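Local coordinates for trehalose synthase regulatory protein (PDB 5HUS) that is probably a regulatory subunit of the fungal trehalose synthase complex, here its C-terminal domain, of the trehalose-phosphatase family in the HAD clan, at residues Trp14-Ala26 with Glu242-Asp256. Residues are numbered along the deposited sequence; the frame is centred on the assembly and turned at random.
Sequences WCSVNGKRLIILA and EVAAVLYSGGLTSID
The indole of W14 is wedged between two side chains of strand 243-250: A245 CB and L247 CB lie on opposite sides of the ring plane, both offset toward the rim, with A245 CB 3.5 Å from W14 CE2, a methyl small enough to let the broad ring come close. L247 CD1 adds a CH-pi contact over the six-membered ring, 4.2 Å from its centroid. With its CG anti to the backbone N (chi1 171°), W14 lays the indole on the sheet face that carries A245 and L247, and its NE1 gives V246 O a weak hydrogen bond of 3.1 Å.

Beneath the indole, strands 20-26 and 243-250 run parallel as central neighbours of the HAD-type Rossmann-like sheet. The backbone ladder starts with K20 N to E242 O (2.7 Å); a beta bulge then lets K20 O accept from A244 N and, weakly, from A245 N. L22, I24 and V246 point to the face covered by helix 200-213, where Y248 also lies, apolar and aromatic groups suited to a buried face. I24 CG2 packs obliquely on Y248 CD2 at 3.7 Å.

Y248 OH donates 2.8 Å to the anti lone pair of D256 OD1, while T253 OG1 N-caps helix 254-265 through D256 N. K20 NZ bonds H212 O, so an apolar middle lies between polar ends; D256 OD2 takes T253 OG1 from above the carboxylate plane and, weakly, G251 N, fixing the carboxylate's rotation.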
loop_
_atom_site.group_PDB
_atom_site.type_symbol
_atom_site.label_atom_id
_atom_site.label_comp_id
_atom_site.label_asym_id
_atom_site.label_seq_id
_atom_site.Cartn_x
_atom_site.Cartn_y
_atom_site.Cartn_z
ATOM N N TRP A 14 19.625 10.668 2.524
ATOM C CA TRP A 14 18.300 10.672 3.135
ATOM C C TRP A 14 18.372 10.270 4.611
ATOM O O TRP A 14 17.664 10.830 5.450
ATOM C CB TRP A 14 17.366 9.732 2.354
ATOM C CG TRP A 14 16.042 9.480 3.005
ATOM C CD1 TRP A 14 14.910 10.237 2.886
ATOM C CD2 TRP A 14 15.703 8.385 3.867
ATOM N NE1 TRP A 14 13.892 9.685 3.627
ATOM C CE2 TRP A 14 14.353 8.548 4.238
ATOM C CE3 TRP A 14 16.413 7.287 4.368
ATOM C CZ2 TRP A 14 13.698 7.656 5.084
ATOM C CZ3 TRP A 14 15.760 6.399 5.205
ATOM C CH2 TRP A 14 14.413 6.591 5.554
ATOM N N CYS A 15 19.242 9.312 4.925
ATOM C CA CYS A 15 19.449 8.865 6.304
ATOM C C CYS A 15 20.124 9.911 7.181
ATOM O O CYS A 15 20.128 9.792 8.407
ATOM C CB CYS A 15 20.306 7.595 6.337
ATOM S SG CYS A 15 19.540 6.106 5.718
ATOM N N SER A 16 20.718 10.920 6.555
ATOM C CA SER A 16 21.547 11.876 7.283
ATOM C C SER A 16 20.692 12.871 8.059
ATOM O O SER A 16 20.672 14.065 7.759
ATOM C CB SER A 16 22.483 12.611 6.324
ATOM O OG SER A 16 23.471 13.331 7.039
ATOM N N VAL A 17 19.973 12.361 9.055
ATOM C CA VAL A 17 19.094 13.186 9.868
ATOM C C VAL A 17 19.227 12.839 11.341
ATOM O O VAL A 17 19.757 11.787 11.703
ATOM C CB VAL A 17 17.604 13.024 9.465
ATOM C CG1 VAL A 17 17.357 13.562 8.066
ATOM C CG2 VAL A 17 17.176 11.564 9.572
ATOM N N ASN A 18 18.731 13.731 12.185
ATOM C CA ASN A 18 18.676 13.482 13.612
ATOM C C ASN A 18 17.242 13.170 14.031
ATOM O O ASN A 18 16.426 14.078 14.209
ATOM C CB ASN A 18 19.215 14.685 14.385
ATOM C CG ASN A 18 19.437 14.380 15.851
ATOM O OD1 ASN A 18 19.403 13.223 16.268
ATOM N ND2 ASN A 18 19.679 15.421 16.641
ATOM N N GLY A 19 16.937 11.882 14.175
ATOM C CA GLY A 19 15.595 11.452 14.524
ATOM C C GLY A 19 15.229 10.129 13.876
ATOM O O GLY A 19 16.076 9.470 13.267
ATOM N N LYS A 20 13.963 9.741 14.005
ATOM C CA LYS A 20 13.494 8.454 13.492
ATOM C C LYS A 20 13.355 8.442 11.969
ATOM O O LYS A 20 13.102 9.473 11.342
ATOM C CB LYS A 20 12.152 8.085 14.129
ATOM C CG LYS A 20 12.192 7.864 15.632
ATOM C CD LYS A 20 10.770 7.794 16.185
ATOM C CE LYS A 20 10.732 7.476 17.671
ATOM N NZ LYS A 20 9.323 7.432 18.169
ATOM N N ARG A 21 13.508 7.257 11.386
ATOM C CA ARG A 21 13.347 7.066 9.949
ATOM C C ARG A 21 12.226 6.069 9.694
ATOM O O ARG A 21 12.239 4.970 10.244
ATOM C CB ARG A 21 14.645 6.561 9.313
ATOM C CG ARG A 21 15.895 7.325 9.746
ATOM C CD ARG A 21 17.135 6.521 9.392
ATOM N NE ARG A 21 18.351 7.029 10.021
ATOM C CZ ARG A 21 19.499 6.359 10.053
ATOM N NH1 ARG A 21 19.577 5.157 9.499
ATOM N NH2 ARG A 21 20.564 6.885 10.643
ATOM N N LEU A 22 11.264 6.460 8.861
ATOM C CA LEU A 22 10.111 5.620 8.540
ATOM C C LEU A 22 10.189 5.191 7.087
ATOM O O LEU A 22 10.299 6.028 6.188
ATOM C CB LEU A 22 8.796 6.363 8.802
ATOM C CG LEU A 22 7.524 5.620 8.375
ATOM C CD1 LEU A 22 7.371 4.320 9.150
ATOM C CD2 LEU A 22 6.319 6.522 8.572
ATOM N N ILE A 23 10.157 3.881 6.866
ATOM C CA ILE A 23 10.276 3.327 5.527
ATOM C C ILE A 23 9.062 2.475 5.229
ATOM O O ILE A 23 8.741 1.563 5.986
ATOM C CB ILE A 23 11.561 2.490 5.373
ATOM C CG1 ILE A 23 12.791 3.393 5.559
ATOM C CG2 ILE A 23 11.589 1.800 4.022
ATOM C CD1 ILE A 23 14.118 2.661 5.603
ATOM N N ILE A 24 8.370 2.801 4.145
ATOM C CA ILE A 24 7.167 2.072 3.759
ATOM C C ILE A 24 7.390 1.450 2.393
ATOM O O ILE A 24 7.655 2.151 1.415
ATOM C CB ILE A 24 5.928 3.002 3.748
ATOM C CG1 ILE A 24 5.662 3.503 5.171
ATOM C CG2 ILE A 24 4.708 2.272 3.185
ATOM C CD1 ILE A 24 4.681 4.631 5.256
ATOM N N LEU A 25 7.333 0.119 2.347
ATOM C CA LEU A 25 7.619 -0.620 1.124
ATOM C C LEU A 25 6.361 -1.297 0.591
ATOM O O LEU A 25 5.828 -2.213 1.222
ATOM C CB LEU A 25 8.710 -1.664 1.377
ATOM C CG LEU A 25 10.003 -1.126 2.002
ATOM C CD1 LEU A 25 11.024 -2.253 2.216
ATOM C CD2 LEU A 25 10.577 -0.026 1.122
ATOM N N ALA A 26 5.888 -0.837 -0.565
ATOM C CA ALA A 26 4.748 -1.465 -1.235
ATOM C C ALA A 26 5.272 -2.538 -2.165
ATOM O O ALA A 26 5.665 -2.255 -3.294
ATOM C CB ALA A 26 3.921 -0.430 -2.002
ATOM N N GLU A 242 9.435 13.649 15.831
ATOM C CA GLU A 242 10.235 12.472 16.169
ATOM C C GLU A 242 10.733 11.771 14.912
ATOM O O GLU A 242 11.823 11.209 14.907
ATOM C CB GLU A 242 9.436 11.494 17.031
ATOM C CG GLU A 242 9.070 12.018 18.414
ATOM C CD GLU A 242 10.213 11.916 19.406
ATOM O OE1 GLU A 242 11.274 11.362 19.045
ATOM O OE2 GLU A 242 10.049 12.390 20.551
ATOM N N VAL A 243 9.932 11.806 13.853
ATOM C CA VAL A 243 10.348 11.250 12.568
ATOM C C VAL A 243 10.943 12.352 11.697
ATOM O O VAL A 243 10.274 13.336 11.383
ATOM C CB VAL A 243 9.173 10.563 11.829
ATOM C CG1 VAL A 243 9.576 10.196 10.402
ATOM C CG2 VAL A 243 8.723 9.324 12.593
ATOM N N ALA A 244 12.207 12.181 11.319
ATOM C CA ALA A 244 12.929 13.184 10.546
ATOM C C ALA A 244 13.137 12.774 9.090
ATOM O O ALA A 244 13.643 13.556 8.286
ATOM C CB ALA A 244 14.280 13.472 11.203
ATOM N N ALA A 245 12.754 11.545 8.750
ATOM C CA ALA A 245 12.889 11.061 7.382
ATOM C C ALA A 245 11.827 10.023 7.065
ATOM O O ALA A 245 11.598 9.115 7.860
ATOM C CB ALA A 245 14.276 10.474 7.155
ATOM N N VAL A 246 11.187 10.169 5.906
ATOM C CA VAL A 246 10.184 9.207 5.433
ATOM C C VAL A 246 10.516 8.763 4.012
ATOM O O VAL A 246 10.876 9.583 3.162
ATOM C CB VAL A 246 8.758 9.794 5.461
ATOM C CG1 VAL A 246 7.737 8.744 5.022
ATOM C CG2 VAL A 246 8.415 10.312 6.847
ATOM N N LEU A 247 10.405 7.464 3.758
ATOM C CA LEU A 247 10.665 6.923 2.433
ATOM C C LEU A 247 9.520 6.006 2.022
ATOM O O LEU A 247 9.027 5.223 2.829
ATOM C CB LEU A 247 11.998 6.161 2.409
ATOM C CG LEU A 247 12.523 5.595 1.082
ATOM C CD1 LEU A 247 14.046 5.535 1.122
ATOM C CD2 LEU A 247 11.970 4.207 0.762
ATOM N N TYR A 248 9.097 6.112 0.768
ATOM C CA TYR A 248 8.100 5.191 0.227
ATOM C C TYR A 248 8.624 4.598 -1.058
ATOM O O TYR A 248 9.125 5.328 -1.915
ATOM C CB TYR A 248 6.762 5.903 -0.022
ATOM C CG TYR A 248 5.717 5.036 -0.690
ATOM C CD1 TYR A 248 5.640 4.941 -2.078
ATOM C CD2 TYR A 248 4.822 4.287 0.067
ATOM C CE1 TYR A 248 4.698 4.131 -2.692
ATOM C CE2 TYR A 248 3.877 3.477 -0.537
ATOM C CZ TYR A 248 3.819 3.407 -1.915
ATOM O OH TYR A 248 2.875 2.621 -2.534
ATOM N N SER A 249 8.529 3.275 -1.187
ATOM C CA SER A 249 8.893 2.602 -2.424
ATOM C C SER A 249 7.703 1.813 -2.940
ATOM O O SER A 249 6.984 1.182 -2.162
ATOM C CB SER A 249 10.087 1.672 -2.221
ATOM O OG SER A 249 10.422 1.031 -3.440
ATOM N N GLY A 250 7.494 1.842 -4.249
ATOM C CA GLY A 250 6.393 1.099 -4.824
ATOM C C GLY A 250 6.632 0.733 -6.268
ATOM O O GLY A 250 7.776 0.567 -6.702
ATOM N N GLY A 251 5.540 0.596 -7.006
ATOM C CA GLY A 251 5.600 0.347 -8.429
ATOM C C GLY A 251 4.945 1.485 -9.182
ATOM O O GLY A 251 4.866 2.607 -8.687
ATOM N N LEU A 252 4.475 1.193 -10.385
ATOM C CA LEU A 252 3.853 2.204 -11.223
ATOM C C LEU A 252 2.379 1.898 -11.392
ATOM O O LEU A 252 1.947 1.422 -12.445
ATOM C CB LEU A 252 4.541 2.271 -12.583
ATOM C CG LEU A 252 6.023 2.626 -12.527
ATOM C CD1 LEU A 252 6.717 2.228 -13.814
ATOM C CD2 LEU A 252 6.196 4.112 -12.255
ATOM N N THR A 253 1.618 2.128 -10.331
ATOM C CA THR A 253 0.169 2.005 -10.381
ATOM C C THR A 253 -0.429 3.333 -9.943
ATOM O O THR A 253 0.282 4.173 -9.399
ATOM C CB THR A 253 -0.357 0.878 -9.472
ATOM O OG1 THR A 253 -0.078 1.194 -8.103
ATOM C CG2 THR A 253 0.296 -0.449 -9.826
ATOM N N SER A 254 -1.725 3.515 -10.174
ATOM C CA SER A 254 -2.406 4.748 -9.781
ATOM C C SER A 254 -2.347 4.950 -8.274
ATOM O O SER A 254 -2.244 6.078 -7.782
ATOM C CB SER A 254 -3.865 4.730 -10.247
ATOM O OG SER A 254 -3.942 4.690 -11.658
ATOM N N ILE A 255 -2.416 3.844 -7.543
ATOM C CA ILE A 255 -2.386 3.891 -6.090
ATOM C C ILE A 255 -0.988 4.247 -5.594
ATOM O O ILE A 255 -0.844 5.040 -4.665
ATOM C CB ILE A 255 -2.857 2.557 -5.484
ATOM C CG1 ILE A 255 -4.376 2.446 -5.635
ATOM C CG2 ILE A 255 -2.454 2.450 -4.020
ATOM C CD1 ILE A 255 -4.994 1.291 -4.887
ATOM N N ASP A 256 0.039 3.676 -6.220
ATOM C CA ASP A 256 1.410 4.072 -5.925
ATOM C C ASP A 256 1.587 5.568 -6.139
ATOM O O ASP A 256 2.225 6.251 -5.336
ATOM C CB ASP A 256 2.403 3.306 -6.799
ATOM C CG ASP A 256 2.605 1.881 -6.338
ATOM O OD1 ASP A 256 2.817 1.681 -5.127
ATOM O OD2 ASP A 256 2.543 0.967 -7.186
HETATM O O HOH W 1 8.653 -0.962 -4.270
#